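DNA polymerase III, beta subunit (Eubacterium rectale, PDB 3T0P) probably forms a ring-shaped head-to-tail homodimer around DNA that tethers DNA polymerases and other proteins and makes synthesis processive. Local coordinates at residues D173-I177 against K323-D327; D315-G319 against M341-K345; A328-E334 against K356-L360. All coordinates share one frame; numbering follows the deposited sequence.

Contact 1: residues D173-I177 against K323-D327; sequences DGHRI and KFFID
The charged interactions centre on Arg176, which reaches Asp327 on helix 322-329. Its NH1 gives a hydrogen bond of 2.7 Å to Asp327 OD2, nearly in the guanidinium plane and on the oxygen's anti lone pair. The syn lone pair of the same oxygen takes Lys323 NZ at 2.9 Å, so two charged groups grip one atom. The shared carboxylate probably offsets the closeness of Arg176 NH2 and Lys323 NZ. Arg176 NH2 adds only a weak bond to Asp327 OD2. Arg176 NE meets Asp173 OD2 at 2.9 Å, almost straight at 170°. With both ends of the guanidinium tied to acids, its rotation is largely fixed. Water 1 joins Arg176 NH1 to Phe324 O. Asp173 also shapes its own loop: its OD1 accepts from His175 N, forming an Asx turn.

The apolar interactions centre on Phe324. Arg176 CD lies over its ring face in a CH-pi contact, 3.9 Å from the ring centroid. The guanidinium follows, with Phe324 CD1 over one of its faces. With CG between the backbone N and the carbonyl carbon (chi1 61°) and the chain extended on to NE, Arg176 runs across the ring. His175 CB touches Phe324 CE2 at 3.5 Å. The planes of the His175 and Phe324 rings are 23° apart, but their centroids are 5.8 Å apart, too offset for a real stack.

Replacing Arg176 by alanine would probably leave Asp173 OD2 without this mate and Asp327 with Lys323 alone among these cations, and uncover part of the Phe324 face.

The contact joins the start of strand 176-184, in the central domain, to a helix of the C-terminal domain. In bacterial relatives the Asp-Gly-His-Arg loop lies beside the interdomain pocket that receives peptide motifs of polymerases, and the geometry here is consistent with that site.

Contact 2: residues D315-G319 against M341-K345; sequences DIMIG and MVNPK
Ile316 reaches into the bend of the 341-345 loop with its CD1 methyl. That atom lies 3.6 Å from Asn343 C and also touches Pro344 N and Met341 CB. Further back along the same side chain, Ile316 CG1 meets Pro344 CG at 4.0 Å, the two side chains crossing at a slant. Ile318, two residues on, points the same way. Its CD1 is 4.0 Å from Met341 CG and also lies near Asn343 O. Both isoleucines hold CG1 opposite the backbone N (chi1 -168° and -173°), and with chi2 also extended CD1 reaches out toward the loop. Met341 is selenomethionine here. The proline ring also packs against the strand backbone, with Pro344 CG 3.2 Å from Met317 O. Water 2 links the main chains, accepting from Gly319 N and donating to Pro344 O.

The C-terminal domain, as in this family, has two antiparallel sheets that support a pair of helices on the inner side of the ring. Strand 316-320 is an edge strand, within this chain, of the four-stranded sheet, and the loop leaves strand 336-341 of the other.

An Asx turn shapes the loop: Asn343 OD1 accepts from Lys345 N at 3.0 Å, in the carbonyl plane. Backbone bonds to Ile287 and Met285 hold Ile316 and Ile318. Met341 is bonded through its backbone to Thr255, and its side chain rests on Val257.

Contact 3: residues A328-E334 against K356-L360; sequences ALRVIDE and KFIYL
The ring of Phe357 carries Ile332 CG1 over one face, nearer the ring's margin than its middle. At its edge stands the carboxylate of Glu334, with OE1 3.5 Å from Phe357 CE2. The carboxylate and ring planes are 70° apart. A carboxylate oxygen at the ring edge faces the weakly positive C-H rim, which is likely to be mildly favourable. The chain of Glu334 bends at chi2 (76°), and this brings its end alongside the ring. The ring of Tyr359 is approached obliquely by three side chains. Ala328 CB sits 3.9 Å from Tyr359 CG. Ile332 CD1 lies 3.8 Å from Tyr359 CD2. Val331 CG2 comes to 3.6 Å from Tyr359 OH.

The CG1 branch of Ile332 lies between the two rings and touches both. A chi1 of -65° sets CG1 opposite the carbonyl carbon, and this carries the branch over Phe357 and on to Tyr359. Ile332 CG2 adds a contact to Phe357 CZ at 3.8 Å.

The polar end of Tyr359 is satisfied outside this contact. Its OH is hydrogen-bonded to Gln141 O and to Arg180 NE.

A type I beta turn runs from Leu329 to Ile332 and presents Val331 and Ile332 to the strand. Ile332 N bonds to Leu329 O at 3.2 Å. Lys261 NZ donates to the carbonyl oxygens of Ile332 and Glu334.

The contact is buried packing within the C-terminal domain. It lays Ala328 and the turn after it over strand 357-361. That strand lies between strands 176-184 and 348-351 in the sheet spanning the central and C-terminal domains. Ile332 also touches Ile350, and Leu329 packs on Leu264 and Leu265 of helix 261-272.

From the N terminus, contact 1 opens at 173-177 and closes at 323-327, a loop with 145 residues between its segments. Contact 2 opens within it, at 315-319, and closes later at 341-345, so the two cross. Contact 3 opens at 328-334, after contact 1 has closed, and ends at 356-360. It crosses contact 2 and is in series with contact 1. Contacts 1 and 3 share helix 322-329 and bind it to neighbouring strands 176-184 and 357-361, across the central and C-terminal domains. They touch through a probable hydrogen bond, Ile177 O to Leu360 N at 2.8 Å. Contact 2, its centre about 17 Å from that of contact 1, joins the two sheets of the C-terminal domain.

Contact 1: residues D173-I177 against K323-D327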
loop_
_atom_site.group_PDB
_atom_site.type_symbol
_atom_site.label_atom_id
_atom_site.label_comp_id
_atom_site.label_asym_id
_atom_site.label_seq_id
_atom_site.Cartn_x
_atom_site.Cartn_y
_atom_site.Cartn_z
ATOM N N ASP B 173 -0.836 0.990 -28.370
ATOM C CA ASP B 173 0.422 0.303 -28.090
ATOM C C ASP B 173 0.740 -0.767 -29.153
ATOM O O ASP B 173 1.719 -1.492 -29.011
ATOM C CB ASP B 173 0.371 -0.306 -26.681
ATOM C CG ASP B 173 -0.739 -1.328 -26.462
ATOM O OD1 ASP B 173 -1.489 -1.619 -27.431
ATOM O OD2 ASP B 173 -0.842 -1.860 -25.330
ATOM N N GLY B 174 -0.082 -0.841 -30.196
ATOM C CA GLY B 174 0.062 -1.823 -31.272
ATOM C C GLY B 174 -0.877 -3.008 -31.168
ATOM O O GLY B 174 -1.042 -3.746 -32.144
ATOM N N HIS B 175 -1.512 -3.193 -29.992
ATOM C CA HIS B 175 -2.458 -4.268 -29.687
ATOM C C HIS B 175 -3.867 -3.757 -29.430
ATOM O O HIS B 175 -4.810 -4.544 -29.435
ATOM C CB HIS B 175 -1.987 -5.032 -28.452
ATOM C CG HIS B 175 -0.659 -5.672 -28.651
ATOM N ND1 HIS B 175 0.481 -5.152 -28.069
ATOM C CD2 HIS B 175 -0.321 -6.737 -29.411
ATOM C CE1 HIS B 175 1.470 -5.936 -28.463
ATOM N NE2 HIS B 175 1.034 -6.898 -29.280
ATOM N N ARG B 176 -4.006 -2.462 -29.147
ATOM C CA ARG B 176 -5.282 -1.830 -28.815
ATOM C C ARG B 176 -5.228 -0.332 -29.001
ATOM O O ARG B 176 -4.141 0.242 -29.058
ATOM C CB ARG B 176 -5.659 -2.134 -27.363
ATOM C CG ARG B 176 -4.651 -1.598 -26.366
ATOM C CD ARG B 176 -4.652 -2.461 -25.171
ATOM N NE ARG B 176 -3.487 -2.251 -24.322
ATOM C CZ ARG B 176 -3.556 -2.143 -23.006
ATOM N NH1 ARG B 176 -4.732 -2.152 -22.398
ATOM N NH2 ARG B 176 -2.453 -1.989 -22.288
ATOM N N ILE B 177 -6.407 0.303 -29.056
ATOM C CA ILE B 177 -6.560 1.739 -29.213
ATOM C C ILE B 177 -7.654 2.192 -28.256
ATOM O O ILE B 177 -8.732 1.595 -28.204
ATOM C CB ILE B 177 -6.843 2.169 -30.697
ATOM C CG1 ILE B 177 -5.834 1.544 -31.707
ATOM C CG2 ILE B 177 -6.874 3.716 -30.839
ATOM C CD1 ILE B 177 -6.132 1.849 -33.226
ATOM N N LYS B 323 -6.186 -8.932 -20.058
ATOM C CA LYS B 323 -5.696 -7.636 -19.557
ATOM C C LYS B 323 -6.295 -6.424 -20.327
ATOM O O LYS B 323 -6.732 -5.453 -19.703
ATOM C CB LYS B 323 -4.167 -7.590 -19.640
ATOM C CG LYS B 323 -3.530 -6.297 -19.129
ATOM C CD LYS B 323 -2.077 -6.153 -19.601
ATOM C CE LYS B 323 -1.384 -4.998 -18.920
ATOM N NZ LYS B 323 -1.984 -3.680 -19.268
ATOM N N PHE B 324 -6.342 -6.516 -21.660
ATOM C CA PHE B 324 -6.849 -5.467 -22.546
ATOM C C PHE B 324 -8.344 -5.156 -22.291
ATOM O O PHE B 324 -8.753 -3.999 -22.308
ATOM C CB PHE B 324 -6.612 -5.854 -24.009
ATOM C CG PHE B 324 -5.154 -6.071 -24.396
ATOM C CD1 PHE B 324 -4.119 -5.553 -23.618
ATOM C CD2 PHE B 324 -4.819 -6.788 -25.542
ATOM C CE1 PHE B 324 -2.777 -5.748 -23.980
ATOM C CE2 PHE B 324 -3.478 -6.988 -25.898
ATOM C CZ PHE B 324 -2.469 -6.450 -25.123
ATOM N N PHE B 325 -9.136 -6.180 -22.010
ATOM C CA PHE B 325 -10.544 -5.997 -21.724
ATOM C C PHE B 325 -10.735 -5.421 -20.326
ATOM O O PHE B 325 -11.563 -4.527 -20.151
ATOM C CB PHE B 325 -11.278 -7.333 -21.871
ATOM C CG PHE B 325 -12.043 -7.416 -23.164
ATOM C CD1 PHE B 325 -13.332 -6.900 -23.263
ATOM C CD2 PHE B 325 -11.455 -7.946 -24.305
ATOM C CE1 PHE B 325 -14.019 -6.928 -24.478
ATOM C CE2 PHE B 325 -12.142 -7.961 -25.521
ATOM C CZ PHE B 325 -13.424 -7.479 -25.593
ATOM N N ILE B 326 -10.000 -5.943 -19.340
ATOM C CA ILE B 326 -10.054 -5.493 -17.954
ATOM C C ILE B 326 -9.675 -3.993 -17.908
ATOM O O ILE B 326 -10.446 -3.190 -17.380
ATOM C CB ILE B 326 -9.155 -6.352 -17.043
ATOM C CG1 ILE B 326 -9.773 -7.733 -16.805
ATOM C CG2 ILE B 326 -8.906 -5.652 -15.702
ATOM C CD1 ILE B 326 -8.794 -8.817 -16.358
ATOM N N ASP B 327 -8.563 -3.610 -18.543
ATOM C CA ASP B 327 -8.132 -2.192 -18.568
ATOM C C ASP B 327 -9.226 -1.279 -19.095
ATOM O O ASP B 327 -9.508 -0.279 -18.455
ATOM C CB ASP B 327 -6.887 -1.989 -19.444
ATOM C CG ASP B 327 -5.594 -2.557 -18.934
ATOM O OD1 ASP B 327 -5.572 -3.047 -17.770
ATOM O OD2 ASP B 327 -4.594 -2.542 -19.707
HETATM O O HOH W 1 -7.580 -2.151 -23.836
#

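Contact 2: residues D315-G319 against M341-K345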
loop_
_atom_site.group_PDB
_atom_site.type_symbol
_atom_site.label_atom_id
_atom_site.label_comp_id
_atom_site.label_asym_id
_atom_site.label_seq_id
_atom_site.Cartn_x
_atom_site.Cartn_y
_atom_site.Cartn_z
ATOM N N ASP B 315 -22.869 -15.878 -35.079
ATOM C CA ASP B 315 -22.233 -16.559 -33.949
ATOM C C ASP B 315 -20.718 -16.403 -34.158
ATOM O O ASP B 315 -20.262 -16.366 -35.311
ATOM C CB ASP B 315 -22.618 -18.048 -33.890
ATOM C CG ASP B 315 -24.025 -18.395 -33.407
ATOM O OD1 ASP B 315 -24.811 -17.471 -33.149
ATOM O OD2 ASP B 315 -24.332 -19.600 -33.285
ATOM N N ILE B 316 -19.942 -16.267 -33.075
ATOM C CA ILE B 316 -18.498 -16.095 -33.241
ATOM C C ILE B 316 -17.730 -16.651 -32.035
ATOM O O ILE B 316 -18.152 -16.506 -30.886
ATOM C CB ILE B 316 -18.112 -14.592 -33.526
ATOM C CG1 ILE B 316 -16.638 -14.439 -33.986
ATOM C CG2 ILE B 316 -18.462 -13.648 -32.362
ATOM C CD1 ILE B 316 -16.117 -13.006 -34.240
HETATM N N MSE B 317 -16.588 -17.291 -32.328
HETATM C CA MSE B 317 -15.623 -17.703 -31.328
HETATM C C MSE B 317 -14.398 -16.827 -31.514
HETATM O O MSE B 317 -13.860 -16.756 -32.609
HETATM C CB MSE B 317 -15.290 -19.175 -31.418
HETATM C CG MSE B 317 -14.421 -19.588 -30.215
HETATM SE SE MSE B 317 -13.923 -21.453 -30.188
HETATM C CE MSE B 317 -13.265 -21.692 -32.038
ATOM N N ILE B 318 -13.996 -16.103 -30.481
ATOM C CA ILE B 318 -12.876 -15.163 -30.587
ATOM C C ILE B 318 -12.054 -15.175 -29.284
ATOM O O ILE B 318 -12.612 -15.307 -28.197
ATOM C CB ILE B 318 -13.438 -13.738 -30.956
ATOM C CG1 ILE B 318 -12.332 -12.720 -31.268
ATOM C CG2 ILE B 318 -14.475 -13.187 -29.939
ATOM C CD1 ILE B 318 -12.863 -11.400 -32.028
ATOM N N GLY B 319 -10.740 -15.026 -29.402
ATOM C CA GLY B 319 -9.857 -15.008 -28.238
ATOM C C GLY B 319 -9.189 -13.666 -28.006
ATOM O O GLY B 319 -8.953 -12.909 -28.954
HETATM N N MSE B 341 -18.007 -6.812 -33.776
HETATM C CA MSE B 341 -16.986 -7.689 -34.348
HETATM C C MSE B 341 -17.262 -7.971 -35.780
HETATM O O MSE B 341 -18.423 -8.006 -36.171
HETATM C CB MSE B 341 -16.943 -9.037 -33.579
HETATM C CG MSE B 341 -16.092 -9.002 -32.347
HETATM SE SE MSE B 341 -16.929 -9.865 -30.813
HETATM C CE MSE B 341 -18.628 -8.757 -30.764
ATOM N N VAL B 342 -16.221 -8.309 -36.537
ATOM C CA VAL B 342 -16.379 -8.770 -37.919
ATOM C C VAL B 342 -16.091 -10.256 -37.943
ATOM O O VAL B 342 -16.957 -11.047 -38.330
ATOM C CB VAL B 342 -15.512 -8.014 -38.958
ATOM C CG1 VAL B 342 -15.697 -8.625 -40.350
ATOM C CG2 VAL B 342 -15.847 -6.537 -38.982
ATOM N N ASN B 343 -14.871 -10.641 -37.522
ATOM C CA ASN B 343 -14.430 -12.030 -37.540
ATOM C C ASN B 343 -13.343 -12.270 -36.457
ATOM O O ASN B 343 -12.833 -11.299 -35.878
ATOM C CB ASN B 343 -13.951 -12.409 -38.964
ATOM C CG ASN B 343 -12.761 -11.649 -39.465
ATOM O OD1 ASN B 343 -11.684 -11.644 -38.844
ATOM N ND2 ASN B 343 -12.915 -11.031 -40.629
ATOM N N PRO B 344 -12.956 -13.547 -36.194
ATOM C CA PRO B 344 -11.996 -13.823 -35.100
ATOM C C PRO B 344 -10.583 -13.240 -35.259
ATOM O O PRO B 344 -9.801 -13.287 -34.308
ATOM C CB PRO B 344 -11.937 -15.350 -35.065
ATOM C CG PRO B 344 -13.242 -15.781 -35.634
ATOM C CD PRO B 344 -13.498 -14.806 -36.744
ATOM N N LYS B 345 -10.257 -12.694 -36.430
ATOM C CA LYS B 345 -8.940 -12.118 -36.681
ATOM C C LYS B 345 -9.019 -10.591 -36.791
ATOM O O LYS B 345 -7.975 -9.948 -36.766
ATOM C CB LYS B 345 -8.336 -12.735 -37.951
ATOM C CG LYS B 345 -7.692 -14.094 -37.693
ATOM C CD LYS B 345 -7.442 -14.879 -38.980
ATOM C CE LYS B 345 -6.421 -15.990 -38.841
ATOM N NZ LYS B 345 -6.677 -16.891 -37.679
HETATM O O HOH W 2 -9.269 -14.860 -31.930
#

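Contact 3: residues A328-E334 against K356-L360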
loop_
_atom_site.group_PDB
_atom_site.type_symbol
_atom_site.label_atom_id
_atom_site.label_comp_id
_atom_site.label_asym_id
_atom_site.label_seq_id
_atom_site.Cartn_x
_atom_site.Cartn_y
_atom_site.Cartn_z
ATOM N N ALA B 328 -9.885 -1.655 -20.231
ATOM C CA ALA B 328 -10.924 -0.814 -20.814
ATOM C C ALA B 328 -12.209 -0.848 -20.000
ATOM O O ALA B 328 -12.800 0.201 -19.789
ATOM C CB ALA B 328 -11.205 -1.227 -22.261
ATOM N N LEU B 329 -12.656 -2.028 -19.549
ATOM C CA LEU B 329 -13.904 -2.134 -18.792
ATOM C C LEU B 329 -13.813 -1.405 -17.449
ATOM O O LEU B 329 -14.807 -0.814 -17.048
ATOM C CB LEU B 329 -14.345 -3.585 -18.608
ATOM C CG LEU B 329 -14.748 -4.326 -19.879
ATOM C CD1 LEU B 329 -14.838 -5.830 -19.627
ATOM C CD2 LEU B 329 -16.042 -3.770 -20.478
ATOM N N ARG B 330 -12.643 -1.392 -16.795
ATOM C CA ARG B 330 -12.397 -0.658 -15.529
ATOM C C ARG B 330 -12.648 0.851 -15.643
ATOM O O ARG B 330 -12.863 1.525 -14.634
ATOM C CB ARG B 330 -10.949 -0.842 -15.067
ATOM C CG ARG B 330 -10.733 -2.104 -14.256
ATOM C CD ARG B 330 -9.323 -2.140 -13.729
ATOM N NE ARG B 330 -9.042 -3.395 -13.043
ATOM C CZ ARG B 330 -7.825 -3.889 -12.868
ATOM N NH1 ARG B 330 -6.762 -3.239 -13.334
ATOM N NH2 ARG B 330 -7.657 -5.045 -12.239
ATOM N N VAL B 331 -12.587 1.401 -16.874
ATOM C CA VAL B 331 -12.726 2.856 -17.058
ATOM C C VAL B 331 -14.007 3.207 -17.781
ATOM O O VAL B 331 -14.182 4.366 -18.156
ATOM C CB VAL B 331 -11.483 3.490 -17.727
ATOM C CG1 VAL B 331 -10.242 3.232 -16.877
ATOM C CG2 VAL B 331 -11.277 2.990 -19.155
ATOM N N ILE B 332 -14.924 2.223 -17.936
ATOM C CA ILE B 332 -16.228 2.446 -18.560
ATOM C C ILE B 332 -17.251 2.464 -17.443
ATOM O O ILE B 332 -17.388 1.479 -16.711
ATOM C CB ILE B 332 -16.562 1.415 -19.685
ATOM C CG1 ILE B 332 -15.581 1.571 -20.867
ATOM C CG2 ILE B 332 -18.011 1.548 -20.136
ATOM C CD1 ILE B 332 -15.590 0.367 -21.877
ATOM N N ASP B 333 -17.959 3.597 -17.308
ATOM C CA ASP B 333 -18.936 3.816 -16.236
ATOM C C ASP B 333 -20.307 3.281 -16.559
ATOM O O ASP B 333 -21.062 2.963 -15.641
ATOM C CB ASP B 333 -19.030 5.308 -15.914
ATOM C CG ASP B 333 -17.741 5.891 -15.333
ATOM O OD1 ASP B 333 -17.000 5.140 -14.642
ATOM O OD2 ASP B 333 -17.456 7.087 -15.598
ATOM N N GLU B 334 -20.619 3.160 -17.851
ATOM C CA GLU B 334 -21.890 2.677 -18.371
ATOM C C GLU B 334 -22.281 1.295 -17.814
ATOM O O GLU B 334 -21.415 0.456 -17.581
ATOM C CB GLU B 334 -21.820 2.639 -19.900
ATOM C CG GLU B 334 -22.051 4.002 -20.543
ATOM C CD GLU B 334 -20.947 5.046 -20.531
ATOM O OE1 GLU B 334 -19.812 4.731 -20.106
ATOM O OE2 GLU B 334 -21.217 6.182 -20.985
ATOM N N LYS B 356 -19.081 8.860 -26.803
ATOM C CA LYS B 356 -18.067 9.340 -25.865
ATOM C C LYS B 356 -16.756 8.560 -25.973
ATOM O O LYS B 356 -15.702 9.119 -25.672
ATOM C CB LYS B 356 -18.597 9.303 -24.415
ATOM C CG LYS B 356 -19.536 10.482 -24.132
ATOM C CD LYS B 356 -20.446 10.238 -22.969
ATOM C CE LYS B 356 -21.429 11.379 -22.797
ATOM N N PHE B 357 -16.799 7.285 -26.419
ATOM C CA PHE B 357 -15.562 6.504 -26.480
ATOM C C PHE B 357 -15.579 5.410 -27.525
ATOM O O PHE B 357 -16.647 4.979 -27.978
ATOM C CB PHE B 357 -15.263 5.857 -25.102
ATOM C CG PHE B 357 -16.288 4.857 -24.601
ATOM C CD1 PHE B 357 -16.364 3.571 -25.147
ATOM C CD2 PHE B 357 -17.159 5.188 -23.570
ATOM C CE1 PHE B 357 -17.318 2.648 -24.692
ATOM C CE2 PHE B 357 -18.094 4.258 -23.096
ATOM C CZ PHE B 357 -18.170 2.991 -23.662
ATOM N N ILE B 358 -14.374 4.935 -27.867
ATOM C CA ILE B 358 -14.120 3.766 -28.722
ATOM C C ILE B 358 -12.903 3.056 -28.178
ATOM O O ILE B 358 -11.830 3.650 -28.115
ATOM C CB ILE B 358 -13.943 4.023 -30.242
ATOM C CG1 ILE B 358 -15.043 4.910 -30.845
ATOM C CG2 ILE B 358 -13.862 2.659 -30.979
ATOM C CD1 ILE B 358 -14.755 5.385 -32.351
ATOM N N TYR B 359 -13.075 1.818 -27.736
ATOM C CA TYR B 359 -11.965 0.980 -27.296
ATOM C C TYR B 359 -11.830 -0.138 -28.332
ATOM O O TYR B 359 -12.769 -0.909 -28.548
ATOM C CB TYR B 359 -12.134 0.458 -25.858
ATOM C CG TYR B 359 -12.099 1.570 -24.838
ATOM C CD1 TYR B 359 -10.893 2.080 -24.373
ATOM C CD2 TYR B 359 -13.276 2.148 -24.368
ATOM C CE1 TYR B 359 -10.856 3.151 -23.483
ATOM C CE2 TYR B 359 -13.250 3.203 -23.463
ATOM C CZ TYR B 359 -12.039 3.721 -23.046
ATOM O OH TYR B 359 -12.023 4.772 -22.151
ATOM N N LEU B 360 -10.724 -0.119 -29.077
ATOM C CA LEU B 360 -10.420 -1.122 -30.114
ATOM C C LEU B 360 -9.437 -2.098 -29.504
ATOM O O LEU B 360 -8.445 -1.665 -28.949
ATOM C CB LEU B 360 -9.837 -0.441 -31.369
ATOM C CG LEU B 360 -9.480 -1.301 -32.592
ATOM C CD1 LEU B 360 -9.328 -0.436 -33.808
ATOM C CD2 LEU B 360 -8.141 -2.062 -32.411
#